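Local coordinates for Sn-glycerol-3-phosphate ABC transporter substrate-binding protein UspB (PDB 4MFI) that probably serves as the substrate-binding subunit of an ABC importer in Mycobacterium tuberculosis, with specificity for glycerophosphocholine, at residues E55-G58 with R59-R63; S178-D181 with E182-P185; S316-R319 with K320-L324. All blocks are in the same frame, centred on the assembly; numbering follows the deposited sequence.

How the contacts relate
All three contacts are local, each along a single helix, contact 3 starting at its N-cap, and they follow one another along the chain in the order 1, 2, 3. Contact 1 is on helix 50-63, contact 2 on helix 177-191 and contact 3 on helix 317-330. Contacts 1 and 3 lie on the same side of the chain's centre, with centres about 17 Å apart and nearest atoms about 5 Å apart. Their helices pack together: Ile57 and Phe60 touch Phe326. Contact 2 is on the opposite side, its centre about 50 Å from contact 1 and 53 Å from contact 3. Such a spread is consistent with the two-lobed fold of periplasmic-type binding proteins, whose chain returns to the first lobe.

Contact 1. Residues E55-G58 with R59-R63; sequences ELIG and RFQDR
Glu55 OE2 is gripped by Arg59 NE and by a water. The bond from Arg59 NE to Glu55 OE2 is 2.8 Å long and nearly straight (167°), and it forms part of a salt bridge. The oxygen uses its anti lone pair and lies at the guanidinium edge, close to that plane. The carboxylate itself is turned 85° from the guanidinium, so a flat two-pronged pairing does not form. A water bridges the two groups: it donates to Glu55 OE2 and accepts from Arg59 NH2 at 2.9 Å. Arg59 reaches back along the helix with CG beside its backbone N (chi1 -63°) and the chain extended to NE. Its CD also rests against Leu56 CD2 at 4.2 Å.

The pair is an i to i+4 salt bridge on helix 50-63, which crosses over between parallel strands 39-43 and 69-73 in a beta-alpha-beta unit. Arg59 NH1 also bonds Asn335 OD1, and the guanidinium makes a cation-pi contact with Tyr338 on helix 333-343. Two residues after Arg59, the Gln61 side chain runs beside that of Ile57, one turn before it, with Gln61 OE1 3.8 Å from Ile57 CG2. Gln61 OE1 accepts from Val69 N on strand 69-73. On another side of the helix, a second water donates to Gly58 O at 2.7 Å and to Asp62 OD2 at 2.6 Å. Gly58 O also takes the backbone bond from Asp62 N.

Contact 2. Residues S178-D181 with E182-P185; sequences SEFD and EWGP
Helix 177-191 carries this contact near its N-terminal end, where Glu179 and Trp183 meet one turn apart. Glu179 lays its side chain over one face of the indole. Its CG sits 3.4 Å above the ring plane, offset toward the rim, and its CD comes 3.4 Å from Trp183 CZ2. Two torsions near anti (chi1 -175°, chi2 -171°) extend the chain across the ring. The carboxylate is tilted 37° from the indole, so the two groups do not stack flat. Its oxygens are held from outside: Glu179 OE2 makes a salt bridge to Arg172 and Glu179 OE1 accepts from Gln175 N, bonds that probably hold the acid in place over the indole.

Trp183 CE3 meets the edge of the Phe180 ring, 4.0 Å from Phe180 CD1, and the two side chains cross at about a right angle. The backbone bond from Trp183 N to Glu179 O is 3.0 Å long. The helix kinks at Pro185, which has no N-H to give. Pro185 CD instead lies 3.3 Å from Asp181 O, and Gly184 N makes weak bonds to Phe180 O and Asp181 O.

The Asp181 carboxylate bonds Tyr250 OH and forms a salt bridge to Lys248, tying the helix to the region around strand 251-254. Phe180 packs edge-to-face on Phe157 of strand 144-160 and His198 of strand 198-201, and Trp183 meets Trp164 of helix 161-166.

Contact 3. Residues S316-R319 with K320-L324; sequences SEER and KVNAL
Lys320 runs back past Glu317 and Ser316, over the first turn of helix 317-330. Ser316 is the N-cap: its OG accepts from Arg319 N at 3.2 Å. Lys320 CB lies 3.5 Å from Glu317 O. The next atom, Lys320 CG, stands beside its own backbone N (chi1 -70°) and comes 3.4 Å from Ser316 O, which also takes the backbone bond from Lys320 N. From there the chain is extended toward the helix start. Lys320 CD passes 4.1 Å from Glu317 OE2. At the tip, NZ bonds Ala313 O, and its charge stays beyond salt-bridge distance of the Glu317 carboxylate. A water links them, donating to Glu317 OE2 and accepting from Lys320 NZ.

Arg319 turns to other parts of the fold, with a salt bridge to Asp96 and bonds to Gly35 O and Gly37 O. Val321 packs on Leu120 and Gln123 of helix 118-124. Glu318 and Asn322 lie side by side and point the same way, their carboxylate and amide planes 72° apart. A second water joins their ends: it donates to Glu318 OE2 at 2.7 Å and accepts from Asn322 ND2 at 3.0 Å.

Contact 1. Residues E55-G58 with R59-R63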
ATOM      1  N   GLU A  55     -14.323  -7.270  17.342  1.00 13.12           N
ATOM      2  CA  GLU A  55     -15.693  -6.886  17.026  1.00 13.02           C
ATOM      3  C   GLU A  55     -16.163  -7.572  15.745  1.00 13.12           C
ATOM      4  O   GLU A  55     -17.285  -8.080  15.680  1.00 13.47           O
ATOM      5  CB  GLU A  55     -15.822  -5.359  16.913  1.00 12.00           C
ATOM      6  CG  GLU A  55     -17.144  -4.872  16.306  1.00 13.97           C
ATOM      7  CD  GLU A  55     -18.368  -5.191  17.151  1.00 15.00           C
ATOM      8  OE1 GLU A  55     -18.225  -5.404  18.377  1.00 18.34           O
ATOM      9  OE2 GLU A  55     -19.486  -5.220  16.579  1.00 15.85           O
ATOM     10  N   LEU A  56     -15.306  -7.603  14.728  1.00 12.77           N
ATOM     11  CA  LEU A  56     -15.664  -8.256  13.473  1.00 12.18           C
ATOM     12  C   LEU A  56     -15.869  -9.761  13.670  1.00 11.21           C
ATOM     13  O   LEU A  56     -16.776 -10.357  13.082  1.00 11.46           O
ATOM     14  CB  LEU A  56     -14.606  -7.985  12.405  1.00 13.03           C
ATOM     15  CG  LEU A  56     -14.527  -6.527  11.948  1.00 14.71           C
ATOM     16  CD1 LEU A  56     -13.403  -6.326  10.941  1.00 18.07           C
ATOM     17  CD2 LEU A  56     -15.868  -6.077  11.372  1.00 17.84           C
ATOM     18  N   ILE A  57     -15.040 -10.369  14.515  1.00 10.67           N
ATOM     19  CA  ILE A  57     -15.184 -11.786  14.843  1.00 12.32           C
ATOM     20  C   ILE A  57     -16.520 -12.049  15.543  1.00 13.27           C
ATOM     21  O   ILE A  57     -17.198 -13.040  15.260  1.00 12.12           O
ATOM     22  CB  ILE A  57     -13.999 -12.283  15.706  1.00 12.19           C
ATOM     23  CG1 ILE A  57     -12.742 -12.433  14.841  1.00 13.66           C
ATOM     24  CG2 ILE A  57     -14.329 -13.614  16.381  1.00 13.39           C
ATOM     25  CD1 ILE A  57     -11.476 -12.660  15.644  1.00 12.99           C
ATOM     26  N   GLY A  58     -16.904 -11.142  16.440  1.00 13.09           N
ATOM     27  CA  GLY A  58     -18.176 -11.258  17.132  1.00 13.32           C
ATOM     28  C   GLY A  58     -19.334 -11.198  16.154  1.00 12.34           C
ATOM     29  O   GLY A  58     -20.287 -11.982  16.254  1.00 14.38           O
ATOM     30  N   ARG A  59     -19.255 -10.268  15.205  1.00 12.21           N
ATOM     31  CA  ARG A  59     -20.284 -10.150  14.174  1.00 11.09           C
ATOM     32  C   ARG A  59     -20.347 -11.423  13.332  1.00 11.18           C
ATOM     33  O   ARG A  59     -21.433 -11.899  12.991  1.00 12.67           O
ATOM     34  CB  ARG A  59     -20.020  -8.938  13.273  1.00 11.65           C
ATOM     35  CG  ARG A  59     -20.068  -7.596  13.998  1.00 12.23           C
ATOM     36  CD  ARG A  59     -19.688  -6.447  13.068  1.00 11.74           C
ATOM     37  NE  ARG A  59     -19.750  -5.164  13.762  1.00 12.79           N
ATOM     38  CZ  ARG A  59     -19.747  -3.978  13.161  1.00 14.48           C
ATOM     39  NH1 ARG A  59     -19.682  -3.898  11.838  1.00 13.81           N
ATOM     40  NH2 ARG A  59     -19.827  -2.870  13.886  1.00 16.21           N
ATOM     41  N   PHE A  60     -19.181 -11.977  13.010  1.00 11.46           N
ATOM     42  CA  PHE A  60     -19.118 -13.200  12.218  1.00 10.89           C
ATOM     43  C   PHE A  60     -19.785 -14.363  12.942  1.00 11.48           C
ATOM     44  O   PHE A  60     -20.599 -15.092  12.361  1.00 12.47           O
ATOM     45  CB  PHE A  60     -17.666 -13.546  11.885  1.00  9.87           C
ATOM     46  CG  PHE A  60     -17.507 -14.855  11.176  1.00 10.31           C
ATOM     47  CD1 PHE A  60     -17.797 -14.965   9.826  1.00 10.05           C
ATOM     48  CD2 PHE A  60     -17.068 -15.981  11.863  1.00 11.71           C
ATOM     49  CE1 PHE A  60     -17.648 -16.173   9.169  1.00 10.28           C
ATOM     50  CE2 PHE A  60     -16.911 -17.194  11.212  1.00 12.05           C
ATOM     51  CZ  PHE A  60     -17.207 -17.291   9.860  1.00 12.29           C
ATOM     52  N   GLN A  61     -19.446 -14.526  14.216  1.00 12.35           N
ATOM     53  CA  GLN A  61     -19.988 -15.622  15.009  1.00 14.65           C
ATOM     54  C   GLN A  61     -21.496 -15.491  15.225  1.00 14.86           C
ATOM     55  O   GLN A  61     -22.190 -16.499  15.385  1.00 17.58           O
ATOM     56  CB  GLN A  61     -19.227 -15.752  16.329  1.00 14.99           C
ATOM     57  CG  GLN A  61     -17.779 -16.183  16.112  1.00 17.13           C
ATOM     58  CD  GLN A  61     -16.966 -16.281  17.386  1.00 19.73           C
ATOM     59  OE1 GLN A  61     -15.887 -16.872  17.395  1.00 19.01           O
ATOM     60  NE2 GLN A  61     -17.472 -15.697  18.467  1.00 23.17           N
ATOM     61  N   ASP A  62     -22.009 -14.261  15.203  1.00 14.77           N
ATOM     62  CA  ASP A  62     -23.460 -14.047  15.247  1.00 16.68           C
ATOM     63  C   ASP A  62     -24.138 -14.548  13.972  1.00 17.29           C
ATOM     64  O   ASP A  62     -25.226 -15.125  14.019  1.00 18.70           O
ATOM     65  CB  ASP A  62     -23.797 -12.564  15.431  1.00 19.03           C
ATOM     66  CG  ASP A  62     -23.545 -12.069  16.842  1.00 26.04           C
ATOM     67  OD1 ASP A  62     -23.395 -10.840  17.016  1.00 29.31           O
ATOM     68  OD2 ASP A  62     -23.502 -12.899  17.776  1.00 28.10           O
ATOM     69  N   ARG A  63     -23.488 -14.313  12.834  1.00 15.37           N
ATOM     70  CA  ARG A  63     -24.043 -14.655  11.528  1.00 14.31           C
ATOM     71  C   ARG A  63     -23.837 -16.129  11.206  1.00 14.53           C
ATOM     72  O   ARG A  63     -24.666 -16.748  10.535  1.00 14.46           O
ATOM     73  CB  ARG A  63     -23.386 -13.784  10.451  1.00 14.89           C
ATOM     74  CG  ARG A  63     -23.960 -13.949   9.051  1.00 15.62           C
ATOM     75  CD  ARG A  63     -25.394 -13.427   8.955  1.00 18.27           C
ATOM     76  NE  ARG A  63     -25.490 -12.009   9.291  1.00 22.18           N
ATOM     77  CZ  ARG A  63     -25.245 -11.020   8.435  1.00 26.39           C
ATOM     78  NH1 ARG A  63     -24.894 -11.290   7.184  1.00 26.30           N
ATOM     79  NH2 ARG A  63     -25.348  -9.758   8.828  1.00 29.93           N
TER
HETATM   80  O   HOH W   1     -20.798  -2.396  16.534  1.00 42.62           O
HETATM   81  O   HOH W   2     -21.023 -12.923  18.669  1.00 28.01           O

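Contact 2. Residues S178-D181 with E182-P185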
ATOM      1  N   SER A 178       5.373  18.174 -12.813  1.00  5.26           N
ATOM      2  CA  SER A 178       6.106  19.293 -13.388  1.00  5.72           C
ATOM      3  C   SER A 178       5.578  20.644 -12.907  1.00  5.56           C
ATOM      4  O   SER A 178       6.363  21.565 -12.677  1.00  6.99           O
ATOM      5  CB  SER A 178       6.143  19.194 -14.912  1.00  6.52           C
ATOM      6  OG  SER A 178       6.952  18.096 -15.288  1.00  8.30           O
ATOM      7  N   GLU A 179       4.264  20.764 -12.717  1.00  4.64           N
ATOM      8  CA  GLU A 179       3.738  21.976 -12.089  1.00  4.82           C
ATOM      9  C   GLU A 179       4.279  22.117 -10.671  1.00  5.07           C
ATOM     10  O   GLU A 179       4.686  23.207 -10.258  1.00  5.80           O
ATOM     11  CB  GLU A 179       2.208  21.985 -12.056  1.00  5.41           C
ATOM     12  CG  GLU A 179       1.642  23.308 -11.515  1.00  6.08           C
ATOM     13  CD  GLU A 179       0.147  23.283 -11.251  1.00  6.23           C
ATOM     14  OE1 GLU A 179      -0.372  22.255 -10.763  1.00  7.02           O
ATOM     15  OE2 GLU A 179      -0.518  24.310 -11.527  1.00  7.58           O
ATOM     16  N   PHE A 180       4.293  21.018  -9.918  1.00  4.65           N
ATOM     17  CA  PHE A 180       4.810  21.084  -8.565  1.00  5.67           C
ATOM     18  C   PHE A 180       6.267  21.524  -8.557  1.00  5.58           C
ATOM     19  O   PHE A 180       6.684  22.315  -7.711  1.00  6.15           O
ATOM     20  CB  PHE A 180       4.676  19.765  -7.813  1.00  5.89           C
ATOM     21  CG  PHE A 180       5.139  19.884  -6.398  1.00  4.89           C
ATOM     22  CD1 PHE A 180       4.457  20.720  -5.527  1.00  5.81           C
ATOM     23  CD2 PHE A 180       6.290  19.243  -5.953  1.00  6.21           C
ATOM     24  CE1 PHE A 180       4.888  20.911  -4.222  1.00  6.33           C
ATOM     25  CE2 PHE A 180       6.725  19.415  -4.635  1.00  7.91           C
ATOM     26  CZ  PHE A 180       6.020  20.257  -3.774  1.00  7.65           C
ATOM     27  N   ASP A 181       7.041  21.007  -9.500  1.00  5.95           N
ATOM     28  CA  ASP A 181       8.450  21.359  -9.592  1.00  6.20           C
ATOM     29  C   ASP A 181       8.635  22.855  -9.868  1.00  6.24           C
ATOM     30  O   ASP A 181       9.597  23.477  -9.396  1.00  7.74           O
ATOM     31  CB  ASP A 181       9.116  20.500 -10.664  1.00  8.47           C
ATOM     32  CG  ASP A 181      10.584  20.795 -10.809  1.00 10.31           C
ATOM     33  OD1 ASP A 181      11.356  20.369  -9.925  1.00 10.12           O
ATOM     34  OD2 ASP A 181      10.963  21.454 -11.804  1.00 13.31           O
ATOM     35  N   GLU A 182       7.698  23.445 -10.600  1.00  6.85           N
ATOM     36  CA  GLU A 182       7.699  24.885 -10.810  1.00  7.58           C
ATOM     37  C   GLU A 182       7.376  25.633  -9.509  1.00  8.25           C
ATOM     38  O   GLU A 182       8.004  26.653  -9.206  1.00  9.92           O
ATOM     39  CB  GLU A 182       6.708  25.245 -11.922  1.00  9.55           C
ATOM     40  CG  GLU A 182       6.794  26.667 -12.416  1.00 14.13           C
ATOM     41  CD  GLU A 182       8.110  26.975 -13.084  1.00 23.46           C
ATOM     42  OE1 GLU A 182       8.587  28.120 -12.934  1.00 28.54           O
ATOM     43  OE2 GLU A 182       8.664  26.081 -13.761  1.00 25.84           O
ATOM     44  N   TRP A 183       6.425  25.107  -8.732  1.00  5.00           N
ATOM     45  CA  TRP A 183       6.053  25.697  -7.442  1.00  6.55           C
ATOM     46  C   TRP A 183       7.158  25.605  -6.385  1.00  6.64           C
ATOM     47  O   TRP A 183       7.237  26.443  -5.481  1.00  7.29           O
ATOM     48  CB  TRP A 183       4.835  24.980  -6.864  1.00  6.24           C
ATOM     49  CG  TRP A 183       3.538  25.183  -7.590  1.00  5.25           C
ATOM     50  CD1 TRP A 183       3.295  25.992  -8.669  1.00  5.58           C
ATOM     51  CD2 TRP A 183       2.290  24.577  -7.250  1.00  5.77           C
ATOM     52  NE1 TRP A 183       1.966  25.911  -9.027  1.00  5.44           N
ATOM     53  CE2 TRP A 183       1.328  25.051  -8.167  1.00  5.92           C
ATOM     54  CE3 TRP A 183       1.891  23.672  -6.259  1.00  6.29           C
ATOM     55  CZ2 TRP A 183      -0.013  24.655  -8.116  1.00  6.33           C
ATOM     56  CZ3 TRP A 183       0.561  23.287  -6.203  1.00  7.25           C
ATOM     57  CH2 TRP A 183      -0.378  23.772  -7.135  1.00  7.23           C
ATOM     58  N   GLY A 184       7.991  24.574  -6.490  1.00  6.14           N
ATOM     59  CA  GLY A 184       8.937  24.228  -5.439  1.00  6.12           C
ATOM     60  C   GLY A 184       9.798  25.365  -4.919  1.00  7.32           C
ATOM     61  O   GLY A 184       9.835  25.604  -3.713  1.00  6.29           O
ATOM     62  N   PRO A 185      10.509  26.069  -5.821  1.00  6.66           N
ATOM     63  CA  PRO A 185      11.394  27.143  -5.356  1.00  7.11           C
ATOM     64  C   PRO A 185      10.659  28.269  -4.632  1.00  7.50           C
ATOM     65  O   PRO A 185      11.207  28.824  -3.678  1.00  7.44           O
ATOM     66  CB  PRO A 185      12.028  27.649  -6.656  1.00  8.28           C
ATOM     67  CG  PRO A 185      12.089  26.398  -7.507  1.00  8.95           C
ATOM     68  CD  PRO A 185      10.772  25.716  -7.228  1.00  7.67           C
TER

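Contact 3. Residues S316-R319 with K320-L324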
ATOM      1  N   SER A 316      -8.034 -28.747   4.696  1.00 15.63           N
ATOM      2  CA  SER A 316      -9.081 -29.548   4.076  1.00 15.98           C
ATOM      3  C   SER A 316     -10.017 -28.622   3.302  1.00 15.76           C
ATOM      4  O   SER A 316     -10.060 -27.411   3.561  1.00 15.40           O
ATOM      5  CB  SER A 316      -9.873 -30.307   5.136  1.00 17.60           C
ATOM      6  OG  SER A 316     -10.664 -29.417   5.907  1.00 17.53           O
ATOM      7  N   GLU A 317     -10.760 -29.179   2.347  1.00 17.05           N
ATOM      8  CA  GLU A 317     -11.700 -28.374   1.571  1.00 18.38           C
ATOM      9  C   GLU A 317     -12.738 -27.696   2.459  1.00 16.52           C
ATOM     10  O   GLU A 317     -13.060 -26.527   2.250  1.00 15.42           O
ATOM     11  CB  GLU A 317     -12.381 -29.196   0.472  1.00 26.28           C
ATOM     12  CG  GLU A 317     -11.659 -29.140  -0.873  1.00 35.73           C
ATOM     13  CD  GLU A 317     -11.544 -27.723  -1.429  1.00 43.23           C
ATOM     14  OE1 GLU A 317     -12.412 -26.875  -1.116  1.00 47.37           O
ATOM     15  OE2 GLU A 317     -10.583 -27.460  -2.183  1.00 44.12           O
ATOM     16  N   GLU A 318     -13.247 -28.421   3.454  1.00 16.10           N
ATOM     17  CA  GLU A 318     -14.222 -27.847   4.381  1.00 18.26           C
ATOM     18  C   GLU A 318     -13.647 -26.631   5.099  1.00 15.40           C
ATOM     19  O   GLU A 318     -14.311 -25.597   5.213  1.00 16.05           O
ATOM     20  CB  GLU A 318     -14.705 -28.883   5.405  1.00 24.89           C
ATOM     21  CG  GLU A 318     -15.514 -28.271   6.554  1.00 31.68           C
ATOM     22  CD  GLU A 318     -16.253 -29.301   7.397  1.00 39.02           C
ATOM     23  OE1 GLU A 318     -16.609 -30.375   6.862  1.00 40.89           O
ATOM     24  OE2 GLU A 318     -16.486 -29.034   8.597  1.00 42.40           O
ATOM     25  N   ARG A 319     -12.411 -26.746   5.577  1.00 14.60           N
ATOM     26  CA  ARG A 319     -11.792 -25.624   6.274  1.00 13.48           C
ATOM     27  C   ARG A 319     -11.534 -24.441   5.345  1.00 12.52           C
ATOM     28  O   ARG A 319     -11.625 -23.294   5.776  1.00 12.79           O
ATOM     29  CB  ARG A 319     -10.512 -26.048   7.003  1.00 14.15           C
ATOM     30  CG  ARG A 319     -10.769 -27.034   8.139  1.00 15.21           C
ATOM     31  CD  ARG A 319      -9.580 -27.174   9.081  1.00 17.05           C
ATOM     32  NE  ARG A 319      -9.396 -25.985   9.912  1.00 17.47           N
ATOM     33  CZ  ARG A 319      -9.999 -25.790  11.082  1.00 17.27           C
ATOM     34  NH1 ARG A 319     -10.831 -26.708  11.572  1.00 17.92           N
ATOM     35  NH2 ARG A 319      -9.774 -24.678  11.766  1.00 16.61           N
ATOM     36  N   LYS A 320     -11.233 -24.707   4.076  1.00 11.67           N
ATOM     37  CA  LYS A 320     -11.042 -23.616   3.115  1.00 10.78           C
ATOM     38  C   LYS A 320     -12.333 -22.830   2.900  1.00 10.98           C
ATOM     39  O   LYS A 320     -12.321 -21.595   2.851  1.00 11.22           O
ATOM     40  CB  LYS A 320     -10.516 -24.134   1.772  1.00 10.89           C
ATOM     41  CG  LYS A 320      -9.088 -24.616   1.824  1.00 11.91           C
ATOM     42  CD  LYS A 320      -8.594 -25.028   0.452  1.00 14.57           C
ATOM     43  CE  LYS A 320      -7.195 -25.596   0.560  1.00 15.93           C
ATOM     44  NZ  LYS A 320      -6.693 -26.118  -0.735  1.00 19.97           N
ATOM     45  N   VAL A 321     -13.444 -23.549   2.762  1.00 10.62           N
ATOM     46  CA  VAL A 321     -14.738 -22.906   2.608  1.00 11.37           C
ATOM     47  C   VAL A 321     -15.034 -22.021   3.818  1.00 10.59           C
ATOM     48  O   VAL A 321     -15.433 -20.869   3.661  1.00 11.60           O
ATOM     49  CB  VAL A 321     -15.850 -23.947   2.405  1.00 12.45           C
ATOM     50  CG1 VAL A 321     -17.224 -23.299   2.488  1.00 14.21           C
ATOM     51  CG2 VAL A 321     -15.666 -24.629   1.061  1.00 13.79           C
ATOM     52  N   ASN A 322     -14.822 -22.543   5.023  1.00 11.37           N
ATOM     53  CA  ASN A 322     -15.095 -21.752   6.225  1.00 10.74           C
ATOM     54  C   ASN A 322     -14.190 -20.533   6.333  1.00  9.60           C
ATOM     55  O   ASN A 322     -14.623 -19.453   6.747  1.00 10.96           O
ATOM     56  CB  ASN A 322     -14.988 -22.612   7.484  1.00 12.77           C
ATOM     57  CG  ASN A 322     -16.077 -23.657   7.563  1.00 15.38           C
ATOM     58  OD1 ASN A 322     -17.151 -23.494   6.982  1.00 18.17           O
ATOM     59  ND2 ASN A 322     -15.810 -24.739   8.288  1.00 17.48           N
ATOM     60  N   ALA A 323     -12.931 -20.711   5.953  1.00  9.68           N
ATOM     61  CA  ALA A 323     -11.977 -19.613   5.955  1.00  9.50           C
ATOM     62  C   ALA A 323     -12.429 -18.492   5.015  1.00  8.72           C
ATOM     63  O   ALA A 323     -12.350 -17.306   5.365  1.00  9.09           O
ATOM     64  CB  ALA A 323     -10.592 -20.117   5.583  1.00 10.09           C
ATOM     65  N   LEU A 324     -12.920 -18.858   3.831  1.00  8.76           N
ATOM     66  CA  LEU A 324     -13.393 -17.846   2.892  1.00  8.09           C
ATOM     67  C   LEU A 324     -14.674 -17.166   3.374  1.00  9.41           C
ATOM     68  O   LEU A 324     -14.850 -15.963   3.173  1.00 10.08           O
ATOM     69  CB  LEU A 324     -13.582 -18.410   1.479  1.00 10.43           C
ATOM     70  CG  LEU A 324     -14.035 -17.331   0.485  1.00 11.81           C
ATOM     71  CD1 LEU A 324     -12.971 -16.236   0.351  1.00 11.88           C
ATOM     72  CD2 LEU A 324     -14.393 -17.894  -0.868  1.00 15.59           C
TER
HETATM   73  O   HOH W   3      -8.515 -28.728  -1.133  1.00 39.68           O
HETATM   74  O   HOH W   4     -17.789 -26.789   9.228  1.00 33.76           O